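Local coordinates for protein putative exotoxin (superantigen) (Streptococcus pyogenes, PDB 1TY0) that probably acts as a superantigen toxin of the staphylococcal/streptococcal family, binding zinc and able to use a common surface for T-cell receptor binding and dimerization, at residues Y16-I21 / F187-D192. Residues are numbered along the deposited sequence; the frame is centred on the assembly and turned at random.
Sequences YAYEII and FKKYKD
Tyr18 and Phe187 lie side by side and point in opposite directions. Phe187 turns its edge to one face of the Tyr18 ring, a T-shaped stack with centroids 5.5 Å apart and planes at 66°. Phe187 CE1 sits toward the rim, 4.0 Å from Tyr18 CZ. The same ring edge reaches the backbone: Phe187 CZ lies 3.4 Å from Ala17 O.

The Tyr18 hydroxyl meets two side chains tip to tip. Lys189 NZ donates a hydrogen bond to Tyr18 OH at 2.9 Å. That hydroxyl gives one to Tyr190, with 2.7 Å between Tyr18 OH and Tyr190 OH; the acceptor oxygen lies in the plane of the Tyr18 ring. The Lys189 chain bends at its last torsion (chi4 -77°), and its CG packs over the centre of the Tyr190 ring.

Both partners continue the network. Lys189 forms a salt bridge with Asp176, and Tyr190 OH hydrogen-bonds Asp135 on helix 131-146.

The contact joins the N-terminal helix 5-18 to Phe187 of helix 183-187 and the following 3-10 segment 189-192, tying the OB-fold family region to the beta-grasp one. The buried Tyr18 hydroxyl is thus satisfied as both donor and acceptor, and the nearby ammonium would be expected to polarise it.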
loop_
_atom_site.group_PDB
_atom_site.type_symbol
_atom_site.label_atom_id
_atom_site.label_comp_id
_atom_site.label_asym_id
_atom_site.label_seq_id
_atom_site.Cartn_x
_atom_site.Cartn_y
_atom_site.Cartn_z
ATOM N N TYR A 16 -8.369 0.795 8.065
ATOM C CA TYR A 16 -8.238 0.845 6.618
ATOM C C TYR A 16 -7.120 1.785 6.175
ATOM O O TYR A 16 -6.310 1.435 5.321
ATOM C CB TYR A 16 -9.536 1.311 5.961
ATOM C CG TYR A 16 -9.297 1.869 4.576
ATOM C CD1 TYR A 16 -8.789 1.063 3.557
ATOM C CD2 TYR A 16 -9.526 3.216 4.298
ATOM C CE1 TYR A 16 -8.514 1.587 2.295
ATOM C CE2 TYR A 16 -9.253 3.749 3.041
ATOM C CZ TYR A 16 -8.747 2.929 2.045
ATOM O OH TYR A 16 -8.473 3.452 0.803
ATOM N N ALA A 17 -7.096 2.984 6.747
ATOM C CA ALA A 17 -6.095 3.979 6.381
ATOM C C ALA A 17 -4.661 3.490 6.547
ATOM O O ALA A 17 -3.832 3.683 5.659
ATOM C CB ALA A 17 -6.304 5.258 7.197
ATOM N N TYR A 18 -4.372 2.844 7.674
ATOM C CA TYR A 18 -3.019 2.373 7.939
ATOM C C TYR A 18 -2.638 0.979 7.422
ATOM O O TYR A 18 -1.495 0.559 7.571
ATOM C CB TYR A 18 -2.729 2.508 9.440
ATOM C CG TYR A 18 -2.454 3.945 9.849
ATOM C CD1 TYR A 18 -1.191 4.507 9.678
ATOM C CD2 TYR A 18 -3.467 4.754 10.373
ATOM C CE1 TYR A 18 -0.934 5.841 10.016
ATOM C CE2 TYR A 18 -3.222 6.094 10.714
ATOM C CZ TYR A 18 -1.951 6.627 10.531
ATOM O OH TYR A 18 -1.696 7.940 10.868
ATOM N N GLU A 19 -3.588 0.259 6.831
ATOM C CA GLU A 19 -3.290 -1.056 6.247
ATOM C C GLU A 19 -2.846 -0.696 4.837
ATOM O O GLU A 19 -3.598 -0.841 3.879
ATOM C CB GLU A 19 -4.547 -1.928 6.199
ATOM C CG GLU A 19 -4.825 -2.683 7.492
ATOM C CD GLU A 19 -3.881 -3.851 7.689
ATOM O OE1 GLU A 19 -3.917 -4.793 6.864
ATOM O OE2 GLU A 19 -3.101 -3.831 8.664
ATOM N N ILE A 20 -1.612 -0.223 4.725
ATOM C CA ILE A 20 -1.088 0.242 3.453
ATOM C C ILE A 20 0.419 0.032 3.323
ATOM O O ILE A 20 1.119 -0.170 4.314
ATOM C CB ILE A 20 -1.402 1.748 3.322
ATOM C CG1 ILE A 20 -0.887 2.313 2.000
ATOM C CG2 ILE A 20 -0.781 2.493 4.488
ATOM C CD1 ILE A 20 -1.258 3.768 1.810
ATOM N N ILE A 21 0.906 0.068 2.088
ATOM C CA ILE A 21 2.328 -0.088 1.799
ATOM C C ILE A 21 2.885 1.323 1.631
ATOM O O ILE A 21 2.390 2.093 0.814
ATOM C CB ILE A 21 2.545 -0.871 0.485
ATOM C CG1 ILE A 21 2.186 -2.345 0.700
ATOM C CG2 ILE A 21 3.994 -0.731 0.014
ATOM C CD1 ILE A 21 3.124 -3.062 1.631
ATOM N N PHE A 187 -3.724 11.587 7.108
ATOM C CA PHE A 187 -2.294 11.782 6.899
ATOM C C PHE A 187 -1.857 13.248 6.842
ATOM O O PHE A 187 -0.669 13.538 6.916
ATOM C CB PHE A 187 -1.837 11.090 5.605
ATOM C CG PHE A 187 -2.063 9.601 5.575
ATOM C CD1 PHE A 187 -2.320 8.878 6.740
ATOM C CD2 PHE A 187 -1.980 8.912 4.364
ATOM C CE1 PHE A 187 -2.492 7.490 6.696
ATOM C CE2 PHE A 187 -2.150 7.529 4.308
ATOM C CZ PHE A 187 -2.406 6.816 5.477
ATOM N N LYS A 188 -2.805 14.172 6.712
ATOM C CA LYS A 188 -2.452 15.585 6.622
ATOM C C LYS A 188 -1.579 16.062 7.775
ATOM O O LYS A 188 -0.783 16.983 7.612
ATOM C CB LYS A 188 -3.715 16.449 6.527
ATOM C CG LYS A 188 -3.835 17.196 5.202
ATOM C CD LYS A 188 -5.182 17.887 5.060
ATOM C CE LYS A 188 -5.239 18.741 3.803
ATOM N NZ LYS A 188 -4.973 17.962 2.564
ATOM N N LYS A 189 -1.719 15.434 8.937
ATOM C CA LYS A 189 -0.911 15.822 10.089
ATOM C C LYS A 189 0.579 15.723 9.777
ATOM O O LYS A 189 1.385 16.487 10.313
ATOM C CB LYS A 189 -1.247 14.944 11.305
ATOM C CG LYS A 189 -1.123 13.436 11.064
ATOM C CD LYS A 189 -1.292 12.657 12.377
ATOM C CE LYS A 189 -1.274 11.147 12.168
ATOM N NZ LYS A 189 -2.551 10.611 11.627
ATOM N N TYR A 190 0.947 14.809 8.880
ATOM C CA TYR A 190 2.353 14.623 8.549
ATOM C C TYR A 190 2.943 15.744 7.705
ATOM O O TYR A 190 4.131 15.731 7.406
ATOM C CB TYR A 190 2.573 13.267 7.846
ATOM C CG TYR A 190 2.103 12.066 8.646
ATOM C CD1 TYR A 190 2.479 11.902 9.978
ATOM C CD2 TYR A 190 1.290 11.085 8.064
ATOM C CE1 TYR A 190 2.062 10.798 10.719
ATOM C CE2 TYR A 190 0.862 9.969 8.800
ATOM C CZ TYR A 190 1.256 9.836 10.129
ATOM O OH TYR A 190 0.852 8.749 10.866
ATOM N N LYS A 191 2.123 16.715 7.317
ATOM C CA LYS A 191 2.640 17.821 6.524
ATOM C C LYS A 191 3.635 18.654 7.328
ATOM O O LYS A 191 4.415 19.409 6.748
ATOM C CB LYS A 191 1.505 18.709 6.008
ATOM C CG LYS A 191 0.661 18.042 4.942
ATOM C CD LYS A 191 -0.428 18.965 4.414
ATOM C CE LYS A 191 0.158 20.232 3.817
ATOM N NZ LYS A 191 -0.894 21.015 3.102
ATOM N N ASP A 192 3.625 18.527 8.655
ATOM C CA ASP A 192 4.590 19.289 9.446
ATOM C C ASP A 192 6.001 18.717 9.295
ATOM O O ASP A 192 6.969 19.305 9.781
ATOM C CB ASP A 192 4.204 19.342 10.933
ATOM C CG ASP A 192 4.078 17.973 11.569
ATOM O OD1 ASP A 192 4.694 17.010 11.073
ATOM O OD2 ASP A 192 3.363 17.865 12.592
#